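Ubiquitin-like-conjugating enzyme ATG10 (Saccharomyces cerevisiae, PDB 4EBR) acts as an E2-like enzyme of autophagy that conjugates ATG12 to ATG5, carrying ATG12 as a glycyl thioester and probably recognising ATG5. Local coordinates at residues A[4-9]-A[36-41]; A[15-20]-A[29-34]; A[84-89]-A[95-100]; A[106-111]-A[161-166]. All coordinates share one frame; numbering follows the deposited sequence.

How the contacts relate
Contacts 1 and 2 lie side by side, their centres about 12 Å apart; contact 1 sets helix 6-18 against the turn between strands 28-33 and 40-44, contact 2 sets it against strand 28-33, and contact 2 falls within the chain span that contact 1 brackets. Contact 3 follows along the sequence, a hairpin of the same antiparallel sheet, its centre about 30 Å from that of contact 1 and across the chain's centre from it. Contact 4 opens last, on helix 101-108 just after the hairpin, and reaches helix 152-164; its centre is about 18 Å from that of contact 3, which it touches through Ile84 and Leu107. Together the four hold helices and strands around one E2-like sheet.

Contact 1. Residues A[4-9]-A[36-41]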
loop_
_atom_site.group_PDB
_atom_site.type_symbol
_atom_site.label_atom_id
_atom_site.label_comp_id
_atom_site.label_asym_id
_atom_site.label_seq_id
_atom_site.Cartn_x
_atom_site.Cartn_y
_atom_site.Cartn_z
ATOM N N ILE A 4 1.994 -14.677 -5.261
ATOM C CA ILE A 4 2.073 -15.990 -4.657
ATOM C C ILE A 4 0.766 -16.196 -3.935
ATOM O O ILE A 4 0.294 -15.295 -3.227
ATOM C CB ILE A 4 3.247 -16.082 -3.647
ATOM C CG1 ILE A 4 3.125 -17.330 -2.774
ATOM C CG2 ILE A 4 3.291 -14.862 -2.736
ATOM C CD1 ILE A 4 4.415 -17.686 -2.077
ATOM N N PRO A 5 0.177 -17.387 -4.093
ATOM C CA PRO A 5 -1.169 -17.574 -3.532
ATOM C C PRO A 5 -1.107 -17.835 -2.038
ATOM O O PRO A 5 -0.107 -18.351 -1.531
ATOM C CB PRO A 5 -1.724 -18.774 -4.299
ATOM C CG PRO A 5 -0.520 -19.493 -4.845
ATOM C CD PRO A 5 0.599 -18.487 -4.978
ATOM N N TYR A 6 -2.170 -17.466 -1.344
ATOM C CA TYR A 6 -2.208 -17.584 0.103
ATOM C C TYR A 6 -1.802 -18.963 0.648
ATOM O O TYR A 6 -1.049 -19.047 1.613
ATOM C CB TYR A 6 -3.594 -17.214 0.603
ATOM C CG TYR A 6 -3.720 -17.311 2.084
ATOM C CD1 TYR A 6 -3.379 -16.250 2.896
ATOM C CD2 TYR A 6 -4.185 -18.473 2.680
ATOM C CE1 TYR A 6 -3.509 -16.337 4.263
ATOM C CE2 TYR A 6 -4.318 -18.576 4.041
ATOM C CZ TYR A 6 -3.976 -17.512 4.826
ATOM O OH TYR A 6 -4.109 -17.642 6.180
ATOM N N GLN A 7 -2.320 -20.030 0.040
ATOM C CA GLN A 7 -1.939 -21.404 0.398
ATOM C C GLN A 7 -0.420 -21.597 0.461
ATOM O O GLN A 7 0.114 -22.137 1.435
ATOM C CB GLN A 7 -2.480 -22.388 -0.630
ATOM C CG GLN A 7 -3.945 -22.253 -0.902
ATOM C CD GLN A 7 -4.769 -23.025 0.107
ATOM O OE1 GLN A 7 -4.827 -22.643 1.284
ATOM N NE2 GLN A 7 -5.392 -24.136 -0.337
ATOM N N GLU A 8 0.268 -21.164 -0.592
ATOM C CA GLU A 8 1.711 -21.316 -0.665
ATOM C C GLU A 8 2.442 -20.411 0.345
ATOM O O GLU A 8 3.455 -20.805 0.934
ATOM C CB GLU A 8 2.191 -21.022 -2.083
ATOM C CG GLU A 8 3.600 -21.491 -2.343
ATOM C CD GLU A 8 3.689 -23.002 -2.370
ATOM O OE1 GLU A 8 2.713 -23.610 -2.855
ATOM O OE2 GLU A 8 4.713 -23.576 -1.915
ATOM N N TRP A 9 1.927 -19.202 0.538
ATOM C CA TRP A 9 2.511 -18.280 1.495
ATOM C C TRP A 9 2.439 -18.908 2.875
ATOM O O TRP A 9 3.451 -19.020 3.578
ATOM C CB TRP A 9 1.774 -16.925 1.473
ATOM C CG TRP A 9 1.885 -16.118 2.749
ATOM C CD1 TRP A 9 0.991 -16.089 3.779
ATOM C CD2 TRP A 9 2.949 -15.238 3.121
ATOM N NE1 TRP A 9 1.430 -15.244 4.777
ATOM C CE2 TRP A 9 2.633 -14.710 4.397
ATOM C CE3 TRP A 9 4.139 -14.837 2.497
ATOM C CZ2 TRP A 9 3.463 -13.801 5.059
ATOM C CZ3 TRP A 9 4.965 -13.929 3.153
ATOM C CH2 TRP A 9 4.623 -13.420 4.422
ATOM N N GLU A 36 -3.125 -17.132 13.342
ATOM C CA GLU A 36 -3.489 -17.879 12.139
ATOM C C GLU A 36 -2.300 -18.505 11.415
ATOM O O GLU A 36 -2.479 -19.115 10.361
ATOM C CB GLU A 36 -4.257 -16.992 11.153
ATOM C CG GLU A 36 -5.577 -16.467 11.670
ATOM C CD GLU A 36 -6.547 -17.577 12.082
ATOM O OE1 GLU A 36 -6.512 -18.656 11.442
ATOM O OE2 GLU A 36 -7.342 -17.367 13.043
ATOM N N LYS A 37 -1.098 -18.321 11.971
ATOM C CA LYS A 37 0.172 -18.636 11.298
ATOM C C LYS A 37 0.247 -17.913 9.944
ATOM O O LYS A 37 0.863 -18.372 8.992
ATOM C CB LYS A 37 0.351 -20.142 11.130
ATOM C CG LYS A 37 -0.122 -20.990 12.325
ATOM C CD LYS A 37 0.824 -20.894 13.507
ATOM C CE LYS A 37 0.977 -22.247 14.192
ATOM N NZ LYS A 37 -0.331 -22.749 14.686
ATOM N N ASP A 38 -0.559 -16.860 9.838
ATOM C CA ASP A 38 -0.556 -15.945 8.695
ATOM C C ASP A 38 0.691 -15.068 8.564
ATOM O O ASP A 38 1.194 -14.835 7.465
ATOM C CB ASP A 38 -1.808 -15.062 8.723
ATOM C CG ASP A 38 -2.824 -15.459 7.671
ATOM O OD1 ASP A 38 -2.539 -16.390 6.888
ATOM O OD2 ASP A 38 -3.908 -14.840 7.625
ATOM N N GLY A 39 1.165 -14.574 9.705
ATOM C CA GLY A 39 2.104 -13.485 9.770
ATOM C C GLY A 39 3.093 -13.691 10.895
ATOM O O GLY A 39 2.837 -14.447 11.838
ATOM N N LEU A 40 4.232 -13.008 10.794
ATOM C CA LEU A 40 5.374 -13.310 11.646
ATOM C C LEU A 40 5.984 -12.031 12.174
ATOM O O LEU A 40 6.319 -11.132 11.409
ATOM C CB LEU A 40 6.417 -14.097 10.847
ATOM C CG LEU A 40 7.619 -14.653 11.590
ATOM C CD1 LEU A 40 7.141 -15.523 12.722
ATOM C CD2 LEU A 40 8.475 -15.447 10.643
ATOM N N LEU A 41 6.108 -11.936 13.487
ATOM C CA LEU A 41 6.687 -10.747 14.080
ATOM C C LEU A 41 8.139 -11.005 14.476
ATOM O O LEU A 41 8.451 -11.959 15.199
ATOM C CB LEU A 41 5.892 -10.295 15.294
ATOM C CG LEU A 41 6.590 -9.111 15.961
ATOM C CD1 LEU A 41 6.625 -7.912 15.028
ATOM C CD2 LEU A 41 5.926 -8.753 17.285
#
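Trp9 and Tyr6, one turn apart at the start of helix 6-18, both turn their side chains to Asp38. The sound polar bond is made by the indole: Trp9 NE1 donates to the backbone O of Asp38 at 2.7 Å. The N-H...O angle is 143°, and the donor lies in the carbonyl plane while the oxygen is tilted somewhat out of the indole plane. With its CG anti to the backbone N (chi1 156°), the Trp9 ring extends toward residues 36-41 and brings NE1 to the carbonyl.

The second meeting is of ring and carboxylate. The phenol end of Tyr6 points at the Asp38 side chain, whose plane stands 84° from that of the ring, Asp38 CG lying at the ring edge. The modelled approach of Tyr6 OH to Asp38 OD1 is too short to be sound, and its bonding remains doubtful.

Further bonds frame the pair. Pro5 is the N-cap, and Trp9 N closes the first turn on Pro5 O at 3.0 Å. On the other side, the side-chain OD1 of Asn34 accepts from Gly39 N. The N-terminal helix thereby docks on the turn linking two antiparallel strands, in keeping with the helix-against-sheet layout of the E2 fold.

Contact 2. Residues A[15-20]-A[29-34]; sequences SLYDSQ and QDVHLN
Tyr17 lays its ring against two aliphatic side chains of strand 28-33, Leu33 over a face and Val31 at the edge; these alternate with His32 and point toward the helix while His32 points away. No hydrogen bond crosses here; the contact is apolar. Leu33 approaches from above: its CD2 branch lies over one face of the phenol ring, 4.2 Å from the ring centroid and 24° off the normal. This CH-pi contact is displaced toward the root of the side chain, since Tyr17 CG is the ring atom nearest Leu33 CD2, at 3.9 Å, and Tyr17 CB follows at 4.0 Å. Val31 comes instead at the edge, where its CG1 meets Tyr17 CE1 at 3.5 Å, near the ring plane, the two side chains running past each other in opposite senses.

The torsions account for this division. Tyr17 has CG anti to the backbone N (chi1 -179°), which carries the ring straight out from the helix to the strand. Val31 likewise has CG1 opposite its backbone N (chi1 -174°), placing that methyl at the ring edge.

Behind Tyr17 the helix is finishing: Ser19 OG donates to Leu16 O at 2.6 Å, and Gln20 leaves helical geometry with positive phi. His23 meets the Tyr17 ring edge-to-face, and Leu40 of strand 40-44 touches Tyr17, Val31 and Leu33 alike. Helix 6-18 thus packs on strand 28-33 and its antiparallel neighbour 40-44, while Leu16 of the same helix packs on helix 152-164.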
loop_
_atom_site.group_PDB
_atom_site.type_symbol
_atom_site.label_atom_id
_atom_site.label_comp_id
_atom_site.label_asym_id
_atom_site.label_seq_id
_atom_site.Cartn_x
_atom_site.Cartn_y
_atom_site.Cartn_z
ATOM N N SER A 15 6.783 -23.093 7.313
ATOM C CA SER A 15 7.997 -23.837 7.037
ATOM C C SER A 15 9.247 -23.016 7.386
ATOM O O SER A 15 10.202 -23.529 7.963
ATOM C CB SER A 15 8.013 -24.259 5.575
ATOM O OG SER A 15 9.325 -24.568 5.168
ATOM N N LEU A 16 9.229 -21.734 7.050
ATOM C CA LEU A 16 10.348 -20.854 7.357
ATOM C C LEU A 16 10.587 -20.752 8.864
ATOM O O LEU A 16 11.722 -20.851 9.339
ATOM C CB LEU A 16 10.063 -19.470 6.800
ATOM C CG LEU A 16 11.233 -18.583 6.427
ATOM C CD1 LEU A 16 12.165 -19.344 5.518
ATOM C CD2 LEU A 16 10.671 -17.384 5.712
ATOM N N TYR A 17 9.505 -20.545 9.608
ATOM C CA TYR A 17 9.550 -20.510 11.062
ATOM C C TYR A 17 10.169 -21.797 11.611
ATOM O O TYR A 17 10.928 -21.771 12.576
ATOM C CB TYR A 17 8.127 -20.341 11.599
ATOM C CG TYR A 17 7.996 -20.269 13.108
ATOM C CD1 TYR A 17 8.116 -19.061 13.772
ATOM C CD2 TYR A 17 7.716 -21.408 13.866
ATOM C CE1 TYR A 17 7.981 -18.984 15.152
ATOM C CE2 TYR A 17 7.576 -21.340 15.254
ATOM C CZ TYR A 17 7.714 -20.126 15.888
ATOM O OH TYR A 17 7.584 -20.024 17.257
ATOM N N ASP A 18 9.848 -22.924 10.992
ATOM C CA ASP A 18 10.331 -24.200 11.497
ATOM C C ASP A 18 11.829 -24.371 11.328
ATOM O O ASP A 18 12.479 -24.951 12.178
ATOM C CB ASP A 18 9.573 -25.364 10.864
ATOM C CG ASP A 18 8.180 -25.519 11.437
ATOM O OD1 ASP A 18 7.987 -25.124 12.611
ATOM O OD2 ASP A 18 7.286 -26.027 10.721
ATOM N N SER A 19 12.382 -23.832 10.250
ATOM C CA SER A 19 13.812 -23.963 9.975
ATOM C C SER A 19 14.666 -23.239 11.013
ATOM O O SER A 19 15.889 -23.408 11.062
ATOM C CB SER A 19 14.134 -23.420 8.585
ATOM O OG SER A 19 13.962 -22.022 8.545
ATOM N N GLN A 20 14.004 -22.424 11.827
ATOM C CA GLN A 20 14.654 -21.652 12.875
ATOM C C GLN A 20 15.661 -20.667 12.299
ATOM O O GLN A 20 16.562 -20.210 13.005
ATOM C CB GLN A 20 15.318 -22.573 13.900
ATOM C CG GLN A 20 14.359 -23.551 14.550
ATOM C CD GLN A 20 14.199 -23.305 16.034
ATOM O OE1 GLN A 20 15.176 -23.041 16.743
ATOM N NE2 GLN A 20 12.963 -23.383 16.516
ATOM N N GLN A 29 15.925 -10.806 18.598
ATOM C CA GLN A 29 15.495 -10.993 19.976
ATOM C C GLN A 29 14.397 -12.041 20.077
ATOM O O GLN A 29 14.543 -13.009 20.818
ATOM C CB GLN A 29 15.002 -9.679 20.581
ATOM C CG GLN A 29 16.041 -8.930 21.396
ATOM C CD GLN A 29 15.432 -7.746 22.141
ATOM O OE1 GLN A 29 14.232 -7.475 22.023
ATOM N NE2 GLN A 29 16.257 -7.038 22.915
ATOM N N ASP A 30 13.299 -11.855 19.344
ATOM C CA ASP A 30 12.194 -12.819 19.401
ATOM C C ASP A 30 11.339 -12.940 18.131
ATOM O O ASP A 30 11.257 -12.017 17.323
ATOM C CB ASP A 30 11.314 -12.593 20.641
ATOM C CG ASP A 30 10.639 -11.241 20.646
ATOM O OD1 ASP A 30 9.794 -10.996 19.753
ATOM O OD2 ASP A 30 10.932 -10.428 21.554
ATOM N N VAL A 31 10.706 -14.100 17.986
ATOM C CA VAL A 31 9.954 -14.483 16.797
ATOM C C VAL A 31 8.562 -14.916 17.233
ATOM O O VAL A 31 8.428 -15.734 18.140
ATOM C CB VAL A 31 10.607 -15.713 16.120
ATOM C CG1 VAL A 31 9.919 -16.032 14.817
ATOM C CG2 VAL A 31 12.101 -15.492 15.898
ATOM N N HIS A 32 7.519 -14.395 16.603
ATOM C CA HIS A 32 6.171 -14.802 16.981
ATOM C C HIS A 32 5.331 -15.036 15.766
ATOM O O HIS A 32 5.207 -14.147 14.927
ATOM C CB HIS A 32 5.481 -13.716 17.781
ATOM C CG HIS A 32 6.056 -13.503 19.135
ATOM N ND1 HIS A 32 5.495 -14.048 20.269
ATOM C CD2 HIS A 32 7.131 -12.794 19.545
ATOM C CE1 HIS A 32 6.204 -13.685 21.324
ATOM N NE2 HIS A 32 7.203 -12.924 20.913
ATOM N N LEU A 33 4.680 -16.192 15.693
ATOM C CA LEU A 33 3.751 -16.460 14.603
ATOM C C LEU A 33 2.331 -16.129 15.056
ATOM O O LEU A 33 1.870 -16.615 16.088
ATOM C CB LEU A 33 3.839 -17.923 14.167
ATOM C CG LEU A 33 3.836 -18.183 12.659
ATOM C CD1 LEU A 33 4.740 -17.193 11.941
ATOM C CD2 LEU A 33 4.258 -19.614 12.361
ATOM N N ASN A 34 1.646 -15.292 14.281
ATOM C CA ASN A 34 0.319 -14.820 14.650
ATOM C C ASN A 34 -0.625 -16.001 14.795
ATOM O O ASN A 34 -0.309 -17.098 14.342
ATOM C CB ASN A 34 -0.219 -13.757 13.684
ATOM C CG ASN A 34 -0.533 -14.302 12.314
ATOM O OD1 ASN A 34 -0.514 -15.506 12.082
ATOM N ND2 ASN A 34 -0.836 -13.403 11.384
#

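Contact 3. Residues A[84-89]-A[95-100]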
loop_
_atom_site.group_PDB
_atom_site.type_symbol
_atom_site.label_atom_id
_atom_site.label_comp_id
_atom_site.label_asym_id
_atom_site.label_seq_id
_atom_site.Cartn_x
_atom_site.Cartn_y
_atom_site.Cartn_z
ATOM N N ILE A 84 10.135 1.225 14.218
ATOM C CA ILE A 84 11.403 1.352 14.922
ATOM C C ILE A 84 11.278 2.188 16.171
ATOM O O ILE A 84 10.806 3.322 16.109
ATOM C CB ILE A 84 12.480 1.998 14.025
ATOM C CG1 ILE A 84 12.824 1.081 12.856
ATOM C CG2 ILE A 84 13.719 2.310 14.848
ATOM C CD1 ILE A 84 13.864 1.651 11.894
ATOM N N TRP A 85 11.726 1.637 17.295
ATOM C CA TRP A 85 11.780 2.370 18.565
ATOM C C TRP A 85 13.120 3.078 18.703
ATOM O O TRP A 85 14.168 2.437 18.700
ATOM C CB TRP A 85 11.608 1.412 19.738
ATOM C CG TRP A 85 10.313 0.650 19.728
ATOM C CD1 TRP A 85 10.140 -0.653 19.400
ATOM C CD2 TRP A 85 9.015 1.146 20.069
ATOM N NE1 TRP A 85 8.815 -1.006 19.511
ATOM C CE2 TRP A 85 8.106 0.084 19.923
ATOM C CE3 TRP A 85 8.533 2.387 20.483
ATOM C CZ2 TRP A 85 6.752 0.223 20.172
ATOM C CZ3 TRP A 85 7.195 2.519 20.738
ATOM C CH2 TRP A 85 6.313 1.447 20.576
ATOM N N GLU A 86 13.107 4.398 18.795
ATOM C CA GLU A 86 14.362 5.092 19.008
ATOM C C GLU A 86 14.385 5.742 20.363
ATOM O O GLU A 86 13.383 6.276 20.818
ATOM C CB GLU A 86 14.643 6.129 17.921
ATOM C CG GLU A 86 13.735 7.338 17.888
ATOM C CD GLU A 86 14.185 8.341 16.825
ATOM O OE1 GLU A 86 15.134 9.129 17.091
ATOM O OE2 GLU A 86 13.596 8.336 15.716
ATOM N N GLU A 87 15.521 5.672 21.035
ATOM C CA GLU A 87 15.643 6.374 22.296
ATOM C C GLU A 87 16.218 7.733 21.986
ATOM O O GLU A 87 17.195 7.845 21.274
ATOM C CB GLU A 87 16.517 5.589 23.270
ATOM C CG GLU A 87 15.932 4.215 23.593
ATOM C CD GLU A 87 16.989 3.171 23.944
ATOM O OE1 GLU A 87 16.592 2.046 24.329
ATOM O OE2 GLU A 87 18.207 3.467 23.830
ATOM N N LYS A 88 15.574 8.776 22.474
ATOM C CA LYS A 88 16.069 10.114 22.228
ATOM C C LYS A 88 16.398 10.703 23.592
ATOM O O LYS A 88 15.926 10.211 24.612
ATOM C CB LYS A 88 15.017 10.930 21.468
ATOM C CG LYS A 88 15.577 12.089 20.650
ATOM C CD LYS A 88 14.561 12.597 19.607
ATOM C CE LYS A 88 15.142 13.714 18.718
ATOM N NZ LYS A 88 15.683 14.892 19.470
ATOM N N SER A 89 17.248 11.713 23.645
ATOM C CA SER A 89 17.501 12.346 24.931
ATOM C C SER A 89 16.844 13.687 24.933
ATOM O O SER A 89 17.242 14.584 24.192
ATOM C CB SER A 89 18.985 12.528 25.211
ATOM O OG SER A 89 19.143 13.289 26.407
HETATM N N MSE A 95 14.390 8.888 26.725
HETATM C CA MSE A 95 12.984 8.566 26.481
HETATM C C MSE A 95 12.861 7.802 25.184
HETATM O O MSE A 95 13.726 7.911 24.323
HETATM C CB MSE A 95 12.155 9.834 26.338
HETATM C CG MSE A 95 12.300 10.819 27.478
HETATM SE SE MSE A 95 10.858 12.151 27.537
HETATM C CE MSE A 95 11.606 13.363 28.912
ATOM N N THR A 96 11.772 7.060 25.014
ATOM C CA THR A 96 11.584 6.301 23.790
ATOM C C THR A 96 10.451 6.857 22.957
ATOM O O THR A 96 9.475 7.363 23.493
ATOM C CB THR A 96 11.298 4.813 24.063
ATOM O OG1 THR A 96 12.270 4.302 24.980
ATOM C CG2 THR A 96 11.373 3.996 22.756
ATOM N N LYS A 97 10.575 6.750 21.634
ATOM C CA LYS A 97 9.478 7.107 20.746
ATOM C C LYS A 97 9.473 6.218 19.517
ATOM O O LYS A 97 10.501 5.629 19.175
ATOM C CB LYS A 97 9.565 8.585 20.360
ATOM C CG LYS A 97 10.674 8.938 19.411
ATOM C CD LYS A 97 10.870 10.441 19.356
ATOM C CE LYS A 97 11.323 10.891 17.982
ATOM N NZ LYS A 97 10.235 10.651 16.981
ATOM N N LEU A 98 8.319 6.100 18.862
ATOM C CA LEU A 98 8.288 5.486 17.532
ATOM C C LEU A 98 8.921 6.434 16.536
ATOM O O LEU A 98 8.659 7.637 16.577
ATOM C CB LEU A 98 6.870 5.132 17.106
ATOM C CG LEU A 98 6.423 3.924 17.932
ATOM C CD1 LEU A 98 4.929 3.976 18.330
ATOM C CD2 LEU A 98 6.793 2.610 17.227
HETATM N N MSE A 99 9.768 5.885 15.662
HETATM C CA MSE A 99 10.562 6.679 14.740
HETATM C C MSE A 99 9.698 7.143 13.595
HETATM O O MSE A 99 8.816 6.413 13.137
HETATM C CB MSE A 99 11.752 5.871 14.220
HETATM C CG MSE A 99 12.725 6.666 13.317
HETATM SE SE MSE A 99 14.328 5.648 12.724
HETATM C CE MSE A 99 15.416 5.589 14.343
ATOM N N LEU A 100 9.949 8.373 13.156
ATOM C CA LEU A 100 9.266 8.973 12.007
ATOM C C LEU A 100 9.794 8.427 10.666
ATOM O O LEU A 100 11.006 8.238 10.490
ATOM C CB LEU A 100 9.424 10.502 12.058
ATOM C CG LEU A 100 8.618 11.172 13.176
ATOM C CD1 LEU A 100 9.128 12.575 13.461
ATOM C CD2 LEU A 100 7.115 11.170 12.831
HETATM O O HOH W 1 8.208 3.405 13.522
#
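Trp85 and Leu98 pair on one face of the two strands. Leu98 CD2 sits over the six-membered ring of Trp85, 3.5 Å from its centroid and 9° off the normal, as a CH-pi contact, the two side chains pointing the same way from a non-hydrogen-bonded pair. Trp85 NE1 is bound beyond the pair by Glu66 OE1. Replacing Trp85 by alanine would probably leave Leu98 without the ring face it packs on, and Glu66 without this donor.

The backbones belong to the antiparallel beta hairpin of strands 77-90 and 93-98, whose hydrogen-bonded pairs here are Glu86 with Lys97 and Lys88 with Met95. Just after strand 93-98, Met99 N donates to Ile84 O at 2.8 Å, and a water joins Ile84 N to Met99 O. Here the contact is tight and buried: Met99 CE lies 3.7 Å from Ile84 CG2, with Ile104 of helix 101-108 touching both residues.

The other end is looser. Lys88 and Met95, both exposed, start on the same face but lead their ends away from the partner strand. On that face too, Lys97 runs beside Glu86, yet its NZ stays 4.3 Å from Glu86 OE2, beyond a salt bridge, and makes a weak bond to Leu98 O.

Contact 4. Residues A[106-111]-A[161-166]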
loop_
_atom_site.group_PDB
_atom_site.type_symbol
_atom_site.label_atom_id
_atom_site.label_comp_id
_atom_site.label_asym_id
_atom_site.label_seq_id
_atom_site.Cartn_x
_atom_site.Cartn_y
_atom_site.Cartn_z
ATOM N N SER A 106 16.009 7.925 6.137
ATOM C CA SER A 106 17.394 8.371 6.288
ATOM C C SER A 106 18.294 7.387 7.065
ATOM O O SER A 106 19.508 7.555 7.097
ATOM C CB SER A 106 17.464 9.780 6.902
ATOM O OG SER A 106 16.894 10.751 6.036
ATOM N N LEU A 107 17.702 6.373 7.695
ATOM C CA LEU A 107 18.485 5.310 8.328
ATOM C C LEU A 107 18.769 4.190 7.324
ATOM O O LEU A 107 19.921 3.863 7.042
ATOM C CB LEU A 107 17.776 4.754 9.568
ATOM C CG LEU A 107 18.617 3.796 10.416
ATOM C CD1 LEU A 107 19.886 4.486 10.904
ATOM C CD2 LEU A 107 17.812 3.269 11.578
ATOM N N LEU A 108 17.702 3.579 6.824
ATOM C CA LEU A 108 17.801 2.566 5.783
ATOM C C LEU A 108 18.395 3.149 4.520
ATOM O O LEU A 108 19.420 2.669 4.037
ATOM C CB LEU A 108 16.418 2.023 5.438
ATOM C CG LEU A 108 15.958 0.793 6.202
ATOM C CD1 LEU A 108 16.283 0.927 7.684
ATOM C CD2 LEU A 108 14.470 0.622 5.998
ATOM N N ASP A 109 17.747 4.192 4.003
ATOM C CA ASP A 109 18.066 4.768 2.696
ATOM C C ASP A 109 19.559 5.062 2.517
ATOM O O ASP A 109 20.087 4.934 1.416
ATOM C CB ASP A 109 17.209 6.024 2.446
ATOM C CG ASP A 109 17.633 6.801 1.223
ATOM O OD1 ASP A 109 17.872 6.176 0.168
ATOM O OD2 ASP A 109 17.716 8.045 1.315
ATOM N N VAL A 110 20.248 5.429 3.591
ATOM C CA VAL A 110 21.681 5.647 3.467
ATOM C C VAL A 110 22.440 4.339 3.251
ATOM O O VAL A 110 23.434 4.317 2.529
ATOM C CB VAL A 110 22.270 6.454 4.640
ATOM C CG1 VAL A 110 21.534 7.777 4.770
ATOM C CG2 VAL A 110 22.227 5.659 5.937
ATOM N N GLN A 111 21.997 3.251 3.871
ATOM C CA GLN A 111 22.612 1.969 3.554
ATOM C C GLN A 111 21.647 0.790 3.338
ATOM O O GLN A 111 21.083 0.245 4.296
ATOM C CB GLN A 111 23.624 1.614 4.655
ATOM C CG GLN A 111 23.106 1.886 6.076
ATOM C CD GLN A 111 24.103 1.523 7.165
ATOM O OE1 GLN A 111 25.083 0.822 6.915
ATOM N NE2 GLN A 111 23.854 2.001 8.383
ATOM N N PHE A 161 17.310 -9.725 4.783
ATOM C CA PHE A 161 18.728 -9.905 5.035
ATOM C C PHE A 161 19.607 -8.915 4.281
ATOM O O PHE A 161 20.734 -8.673 4.654
ATOM C CB PHE A 161 19.148 -11.332 4.721
ATOM C CG PHE A 161 18.466 -12.369 5.571
ATOM C CD1 PHE A 161 18.075 -12.083 6.860
ATOM C CD2 PHE A 161 18.227 -13.648 5.075
ATOM C CE1 PHE A 161 17.465 -13.052 7.640
ATOM C CE2 PHE A 161 17.620 -14.617 5.852
ATOM C CZ PHE A 161 17.235 -14.321 7.129
ATOM N N SER A 162 19.088 -8.334 3.217
ATOM C CA SER A 162 19.874 -7.412 2.413
ATOM C C SER A 162 20.249 -6.161 3.195
ATOM O O SER A 162 21.387 -5.711 3.112
ATOM C CB SER A 162 19.096 -7.020 1.169
ATOM O OG SER A 162 17.810 -6.530 1.533
ATOM N N TRP A 163 19.303 -5.566 3.914
ATOM C CA TRP A 163 19.634 -4.382 4.721
ATOM C C TRP A 163 19.998 -4.622 6.194
ATOM O O TRP A 163 20.561 -3.750 6.847
ATOM C CB TRP A 163 18.550 -3.313 4.602
ATOM C CG TRP A 163 17.204 -3.770 5.040
ATOM C CD1 TRP A 163 16.367 -4.622 4.374
ATOM C CD2 TRP A 163 16.514 -3.381 6.231
ATOM N NE1 TRP A 163 15.201 -4.791 5.081
ATOM C CE2 TRP A 163 15.263 -4.036 6.223
ATOM C CE3 TRP A 163 16.827 -2.535 7.301
ATOM C CZ2 TRP A 163 14.333 -3.882 7.253
ATOM C CZ3 TRP A 163 15.900 -2.381 8.321
ATOM C CH2 TRP A 163 14.671 -3.053 8.291
ATOM N N LEU A 164 19.678 -5.826 6.677
ATOM C CA LEU A 164 20.022 -6.265 8.033
ATOM C C LEU A 164 21.324 -7.078 8.150
ATOM O O LEU A 164 22.137 -6.806 9.034
ATOM C CB LEU A 164 18.860 -7.056 8.643
ATOM C CG LEU A 164 17.800 -6.239 9.384
ATOM C CD1 LEU A 164 17.146 -7.072 10.476
ATOM C CD2 LEU A 164 18.405 -4.969 9.962
ATOM N N GLY A 165 21.534 -8.058 7.269
ATOM C CA GLY A 165 22.797 -8.776 7.252
ATOM C C GLY A 165 22.429 -10.031 8.013
ATOM O O GLY A 165 21.959 -9.933 9.148
ATOM N N TYR A 166 22.613 -11.203 7.406
ATOM C CA TYR A 166 22.513 -12.433 8.188
ATOM C C TYR A 166 23.819 -12.710 8.926
ATOM O O TYR A 166 24.907 -12.473 8.395
ATOM C CB TYR A 166 22.088 -13.653 7.367
ATOM C CG TYR A 166 21.528 -14.730 8.267
ATOM C CD1 TYR A 166 20.231 -14.643 8.745
ATOM C CD2 TYR A 166 22.304 -15.803 8.679
ATOM C CE1 TYR A 166 19.713 -15.599 9.585
ATOM C CE2 TYR A 166 21.792 -16.769 9.522
ATOM C CZ TYR A 166 20.493 -16.660 9.971
ATOM O OH TYR A 166 19.954 -17.605 10.811
#
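Trp163, whose indole meets Leu108 across the contact, sits in the last turn of helix 152-164, closed by the bond from Gly165 N to Phe161 O at 2.8 Å. Gly165 then leaves the helix with positive phi (100°), where a side chain would jam against the preceding carbonyl oxygen. The indole has its own polar tie, NE1 donating to Phe159 O within the same helix, and this bond should limit the swing of the ring.

Between the two helices the contact is carried mainly by apolar side chains. Leu108 touches the benzene part of the indole with both branches: CD1 lies 3.4 Å from Trp163 CZ3 and 3.5 Å from Trp163 CE3, while CD2 stands over the face, 4.2 Å from the six-membered ring centroid and 16° off its normal. Trp163 CG lies between its backbone N and carbonyl carbon (chi1 59°), a setting that directs the ring toward helix 101-108. The opposite face of the indole is backed by Leu164 CG. Replacing Leu108 with an alanine would probably open a gap over the indole and leave the ring face turned to helix 101-108 short of its aliphatic cover.

Phe132 and Leu82 touch both Leu108 and Trp163. The result is a small hydrophobic cluster joining the ends of two helices over the sheet of this E2-like domain, with the Trp163 side chain about 10 Å from that of the thioester-forming Cys135.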